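Local coordinates for protein interpain A (Prevotella intermedia, PDB 3BB7) that probably cleaves proteins as a C10-family cysteine peptidase, here captured as a zymogen fragment comprising part of the inhibitory prodomain and the protease domain, at residues A[126-140]-A[151-163]. The protein carries 1 engineered substitution. Numbering follows the deposited sequence. Where two conformers were deposited one is given.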
loop_
_atom_site.group_PDB
_atom_site.type_symbol
_atom_site.label_atom_id
_atom_site.label_comp_id
_atom_site.label_asym_id
_atom_site.label_seq_id
_atom_site.Cartn_x
_atom_site.Cartn_y
_atom_site.Cartn_z
ATOM N N ASN A 126 8.767 -1.124 9.789
ATOM C CA ASN A 126 10.147 -1.512 9.592
ATOM C C ASN A 126 11.010 -0.317 9.160
ATOM O O ASN A 126 12.186 -0.223 9.496
ATOM C CB ASN A 126 10.267 -2.617 8.535
ATOM C CG ASN A 126 11.717 -3.034 8.330
ATOM O OD1 ASN A 126 12.367 -3.572 9.248
ATOM N ND2 ASN A 126 12.232 -2.787 7.126
ATOM N N TYR A 127 10.438 0.581 8.361
ATOM C CA TYR A 127 11.166 1.800 7.972
ATOM C C TYR A 127 11.620 2.572 9.222
ATOM O O TYR A 127 12.774 3.060 9.305
ATOM C CB TYR A 127 10.287 2.660 7.058
ATOM C CG TYR A 127 10.935 3.994 6.783
ATOM C CD1 TYR A 127 11.993 4.101 5.867
ATOM C CD2 TYR A 127 10.541 5.125 7.483
ATOM C CE1 TYR A 127 12.614 5.329 5.630
ATOM C CE2 TYR A 127 11.175 6.394 7.255
ATOM C CZ TYR A 127 12.197 6.468 6.323
ATOM O OH TYR A 127 12.864 7.655 6.095
ATOM N N PHE A 128 10.728 2.678 10.213
ATOM C CA PHE A 128 11.055 3.387 11.462
ATOM C C PHE A 128 11.797 2.577 12.499
ATOM O O PHE A 128 12.363 3.156 13.435
ATOM C CB PHE A 128 9.763 3.914 12.088
ATOM C CG PHE A 128 9.138 5.037 11.292
ATOM C CD1 PHE A 128 9.788 6.276 11.203
ATOM C CD2 PHE A 128 7.954 4.838 10.605
ATOM C CE1 PHE A 128 9.243 7.328 10.470
ATOM C CE2 PHE A 128 7.396 5.877 9.828
ATOM C CZ PHE A 128 8.039 7.110 9.777
ATOM N N LYS A 129 11.790 1.250 12.348
ATOM C CA LYS A 129 12.369 0.334 13.336
ATOM C C LYS A 129 11.796 0.631 14.727
ATOM O O LYS A 129 12.525 0.777 15.723
ATOM C CB LYS A 129 13.898 0.359 13.319
ATOM C CG LYS A 129 14.433 -0.258 12.046
ATOM C CD LYS A 129 15.871 0.125 11.799
ATOM C CE LYS A 129 16.219 -0.194 10.344
ATOM N NZ LYS A 129 15.001 -0.283 9.449
ATOM N N TYR A 130 10.469 0.722 14.771
ATOM C CA TYR A 130 9.768 1.182 15.974
ATOM C C TYR A 130 8.379 0.589 15.933
ATOM O O TYR A 130 7.819 0.482 14.857
ATOM C CB TYR A 130 9.715 2.720 15.958
ATOM C CG TYR A 130 9.058 3.375 17.154
ATOM C CD1 TYR A 130 9.806 3.777 18.253
ATOM C CD2 TYR A 130 7.679 3.635 17.158
ATOM C CE1 TYR A 130 9.184 4.386 19.339
ATOM C CE2 TYR A 130 7.060 4.236 18.229
ATOM C CZ TYR A 130 7.822 4.622 19.309
ATOM O OH TYR A 130 7.172 5.218 20.373
ATOM N N PRO A 131 7.838 0.176 17.087
ATOM C CA PRO A 131 8.370 0.267 18.439
ATOM C C PRO A 131 9.370 -0.839 18.752
ATOM O O PRO A 131 9.527 -1.810 17.962
ATOM C CB PRO A 131 7.114 0.113 19.301
ATOM C CG PRO A 131 6.293 -0.864 18.511
ATOM C CD PRO A 131 6.506 -0.471 17.067
ATOM N N VAL A 132 10.040 -0.680 19.886
ATOM C CA VAL A 132 10.901 -1.736 20.422
ATOM C C VAL A 132 10.072 -2.967 20.817
ATOM O O VAL A 132 10.385 -4.085 20.424
ATOM C CB VAL A 132 11.733 -1.256 21.620
ATOM C CG1 VAL A 132 12.544 -2.398 22.169
ATOM C CG2 VAL A 132 12.642 -0.114 21.251
ATOM N N ARG A 133 8.999 -2.744 21.569
ATOM C CA ARG A 133 8.035 -3.785 21.961
ATOM C C ARG A 133 6.648 -3.194 21.805
ATOM O O ARG A 133 6.486 -1.973 21.802
ATOM C CB ARG A 133 8.256 -4.251 23.432
ATOM C CG ARG A 133 9.601 -4.938 23.670
ATOM C CD ARG A 133 9.956 -5.053 25.150
ATOM N NE ARG A 133 8.929 -5.747 25.918
ATOM C CZ ARG A 133 9.114 -6.892 26.563
ATOM N NH1 ARG A 133 10.302 -7.490 26.552
ATOM N NH2 ARG A 133 8.111 -7.438 27.229
ATOM N N GLY A 134 5.647 -4.061 21.671
ATOM C CA GLY A 134 4.277 -3.586 21.592
ATOM C C GLY A 134 3.673 -3.452 22.986
ATOM O O GLY A 134 4.374 -3.371 24.019
ATOM N N ILE A 135 2.343 -3.442 23.008
ATOM C CA ILE A 135 1.560 -3.244 24.224
ATOM C C ILE A 135 0.370 -4.188 24.169
ATOM O O ILE A 135 -0.356 -4.199 23.191
ATOM C CB ILE A 135 1.034 -1.789 24.316
ATOM C CG1 ILE A 135 2.169 -0.780 24.125
ATOM C CG2 ILE A 135 0.309 -1.602 25.661
ATOM C CD1 ILE A 135 1.662 0.664 23.908
ATOM N N GLY A 136 0.170 -4.967 25.227
ATOM C CA GLY A 136 -1.032 -5.769 25.352
ATOM C C GLY A 136 -1.090 -6.964 24.416
ATOM O O GLY A 136 -0.056 -7.439 23.923
ATOM N N SER A 137 -2.301 -7.494 24.205
ATOM C CA SER A 137 -2.482 -8.699 23.400
ATOM C C SER A 137 -3.853 -8.677 22.794
ATOM O O SER A 137 -4.728 -7.963 23.265
ATOM C CB SER A 137 -2.330 -9.960 24.269
ATOM O OG SER A 137 -3.207 -9.949 25.375
ATOM N N HIS A 138 -4.024 -9.454 21.727
ATOM C CA HIS A 138 -5.314 -9.526 21.063
ATOM C C HIS A 138 -5.386 -10.782 20.221
ATOM O O HIS A 138 -4.371 -11.316 19.802
ATOM C CB HIS A 138 -5.522 -8.300 20.166
ATOM C CG HIS A 138 -6.904 -8.167 19.596
ATOM N ND1 HIS A 138 -8.036 -8.093 20.379
ATOM C CD2 HIS A 138 -7.322 -8.009 18.311
ATOM C CE1 HIS A 138 -9.095 -7.929 19.596
ATOM N NE2 HIS A 138 -8.688 -7.870 18.341
ATOM N N THR A 139 -6.621 -11.218 19.966
ATOM C CA THR A 139 -6.898 -12.406 19.182
ATOM C C THR A 139 -7.987 -12.098 18.158
ATOM O O THR A 139 -8.958 -11.382 18.484
ATOM C CB THR A 139 -7.358 -13.542 20.126
ATOM O OG1 THR A 139 -6.299 -13.844 21.040
ATOM C CG2 THR A 139 -7.716 -14.816 19.354
ATOM N N VAL A 140 -7.798 -12.556 16.914
ATOM C CA VAL A 140 -8.908 -12.648 15.959
ATOM C C VAL A 140 -9.123 -14.122 15.618
ATOM O O VAL A 140 -8.373 -14.999 16.085
ATOM C CB VAL A 140 -8.651 -11.807 14.702
ATOM C CG1 VAL A 140 -8.382 -10.343 15.079
ATOM C CG2 VAL A 140 -7.480 -12.361 13.862
ATOM N N ALA A 151 -8.150 -19.584 16.652
ATOM C CA ALA A 151 -7.588 -18.355 17.226
ATOM C C ALA A 151 -6.288 -17.983 16.567
ATOM O O ALA A 151 -5.397 -18.818 16.420
ATOM C CB ALA A 151 -7.365 -18.530 18.753
ATOM N N ILE A 152 -6.171 -16.713 16.217
ATOM C CA ILE A 152 -4.921 -16.161 15.697
ATOM C C ILE A 152 -4.581 -15.002 16.637
ATOM O O ILE A 152 -5.266 -13.984 16.656
ATOM C CB ILE A 152 -5.091 -15.671 14.245
ATOM C CG1 ILE A 152 -5.470 -16.857 13.319
ATOM C CG2 ILE A 152 -3.817 -14.945 13.784
ATOM C CD1 ILE A 152 -6.070 -16.422 11.980
ATOM N N SER A 153 -3.522 -15.176 17.434
ATOM C CA SER A 153 -3.240 -14.280 18.557
ATOM C C SER A 153 -1.893 -13.595 18.423
ATOM O O SER A 153 -0.965 -14.150 17.833
ATOM C CB SER A 153 -3.262 -15.085 19.860
ATOM O OG SER A 153 -4.542 -15.678 20.022
ATOM N N ALA A 154 -1.787 -12.410 19.024
ATOM C CA ALA A 154 -0.533 -11.693 19.098
ATOM C C ALA A 154 -0.338 -11.176 20.526
ATOM O O ALA A 154 -1.234 -10.517 21.084
ATOM C CB ALA A 154 -0.594 -10.531 18.144
ATOM N N ASP A 155 0.808 -11.484 21.121
ATOM C CA ASP A 155 1.168 -10.928 22.431
ATOM C C ASP A 155 2.140 -9.789 22.198
ATOM O O ASP A 155 3.369 -9.945 22.296
ATOM C CB ASP A 155 1.796 -12.012 23.305
ATOM C CG ASP A 155 2.139 -11.505 24.693
ATOM O OD1 ASP A 155 1.890 -10.295 24.973
ATOM O OD2 ASP A 155 2.680 -12.323 25.491
ATOM N N PHE A 156 1.593 -8.627 21.835
ATOM C CA PHE A 156 2.426 -7.465 21.495
ATOM C C PHE A 156 3.336 -7.060 22.660
ATOM O O PHE A 156 4.521 -6.699 22.465
ATOM C CB PHE A 156 1.578 -6.250 21.076
ATOM C CG PHE A 156 0.513 -6.537 20.040
ATOM C CD1 PHE A 156 0.760 -6.362 18.679
ATOM C CD2 PHE A 156 -0.778 -6.876 20.439
ATOM C CE1 PHE A 156 -0.232 -6.550 17.740
ATOM C CE2 PHE A 156 -1.795 -7.124 19.490
ATOM C CZ PHE A 156 -1.515 -6.955 18.141
ATOM N N GLY A 157 2.771 -7.059 23.876
ATOM C CA GLY A 157 3.497 -6.502 25.030
ATOM C C GLY A 157 4.722 -7.322 25.399
ATOM O O GLY A 157 5.665 -6.794 26.008
ATOM N N ASN A 158 4.752 -8.606 25.033
ATOM C CA ASN A 158 5.931 -9.432 25.303
ATOM C C ASN A 158 6.800 -9.683 24.082
ATOM O O ASN A 158 7.713 -10.522 24.123
ATOM C CB ASN A 158 5.523 -10.736 25.972
ATOM C CG ASN A 158 5.055 -10.533 27.391
ATOM O OD1 ASN A 158 5.761 -9.947 28.200
ATOM N ND2 ASN A 158 3.851 -10.994 27.689
ATOM N N THR A 159 6.562 -8.929 23.005
ATOM C CA THR A 159 7.310 -9.142 21.786
ATOM C C THR A 159 8.282 -7.998 21.551
ATOM O O THR A 159 7.865 -6.835 21.473
ATOM C CB THR A 159 6.369 -9.290 20.574
ATOM O OG1 THR A 159 5.589 -10.462 20.760
ATOM C CG2 THR A 159 7.160 -9.449 19.268
ATOM N N THR A 160 9.580 -8.328 21.459
ATOM C CA THR A 160 10.587 -7.371 21.043
ATOM C C THR A 160 10.807 -7.603 19.550
ATOM O O THR A 160 11.430 -8.597 19.165
ATOM C CB THR A 160 11.898 -7.582 21.832
ATOM O OG1 THR A 160 11.619 -7.421 23.235
ATOM C CG2 THR A 160 12.945 -6.575 21.414
ATOM N N TYR A 161 10.286 -6.711 18.708
ATOM C CA TYR A 161 10.374 -6.905 17.250
ATOM C C TYR A 161 11.826 -7.008 16.805
ATOM O O TYR A 161 12.688 -6.231 17.221
ATOM C CB TYR A 161 9.573 -5.832 16.482
ATOM C CG TYR A 161 8.134 -5.925 16.889
ATOM C CD1 TYR A 161 7.593 -5.023 17.786
ATOM C CD2 TYR A 161 7.322 -6.983 16.433
ATOM C CE1 TYR A 161 6.278 -5.171 18.247
ATOM C CE2 TYR A 161 6.018 -7.121 16.861
ATOM C CZ TYR A 161 5.495 -6.217 17.791
ATOM O OH TYR A 161 4.193 -6.392 18.271
ATOM N N ASP A 162 12.123 -8.006 15.991
ATOM C CA ASP A 162 13.518 -8.320 15.660
ATOM C C ASP A 162 13.958 -7.531 14.424
ATOM O O ASP A 162 14.197 -8.099 13.348
ATOM C CB ASP A 162 13.669 -9.820 15.481
ATOM C CG ASP A 162 15.131 -10.267 15.372
ATOM O OD1 ASP A 162 15.328 -11.475 15.120
ATOM O OD2 ASP A 162 16.075 -9.451 15.551
ATOM N N TRP A 163 14.045 -6.210 14.583
ATOM C CA TRP A 163 14.365 -5.317 13.456
ATOM C C TRP A 163 15.650 -5.682 12.717
ATOM O O TRP A 163 15.722 -5.556 11.500
ATOM C CB TRP A 163 14.439 -3.854 13.916
ATOM C CG TRP A 163 13.175 -3.410 14.605
ATOM C CD1 TRP A 163 13.013 -3.105 15.921
ATOM C CD2 TRP A 163 11.866 -3.349 14.020
ATOM N NE1 TRP A 163 11.717 -2.746 16.175
ATOM C CE2 TRP A 163 10.975 -2.923 15.027
ATOM C CE3 TRP A 163 11.368 -3.572 12.731
ATOM C CZ2 TRP A 163 9.601 -2.718 14.783
ATOM C CZ3 TRP A 163 9.998 -3.388 12.487
ATOM C CH2 TRP A 163 9.121 -2.987 13.517
HETATM O O HOH W 1 12.778 -4.262 19.053
#
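Trp163 lies across the turn that leaves helix 116-128, one face of its indole laid on the backbone of Lys129, whose CA sits 4.0 Å from the centroid of the six-membered ring in a CH-pi contact. Tyr161, two residues earlier, puts CB against the opposite face, while Asn126 OD1 comes within 3.6 Å of Trp163 CE3, amide and indole planes 33° apart. The indole directs NE1 to Pro131 O (3.0 Å); the acceptor is in the ring plane, yet the N-H arrives from above the carbonyl plane. Beyond the cis peptide before Pro131, the Tyr161 ring turns its CE1 to Gly134 N, and its hydroxyl is hydrogen-bonded to His188 ND1. Arg133 bends at chi3 (56°), which brings NH2 onto an in-plane lone pair of Gly157 O at 2.8 Å. Phe156 points its ring edge at Gly136 and His138, stacking on Tyr218 outside the contact. In the antiparallel hairpin of strands 138-142 and 150-154, Thr139 OG1 and Ser153 OG share a hydrogen bond of 2.7 Å on one face, whereas Val140 and Ile152 pack on the other. Backbone carbonyls thus take up the indole N-H and one guanidinium N-H, joining the post-helix loop to the returning chain; backbone pairs His138-Ala154 and Val140-Ile152 hold the hairpin.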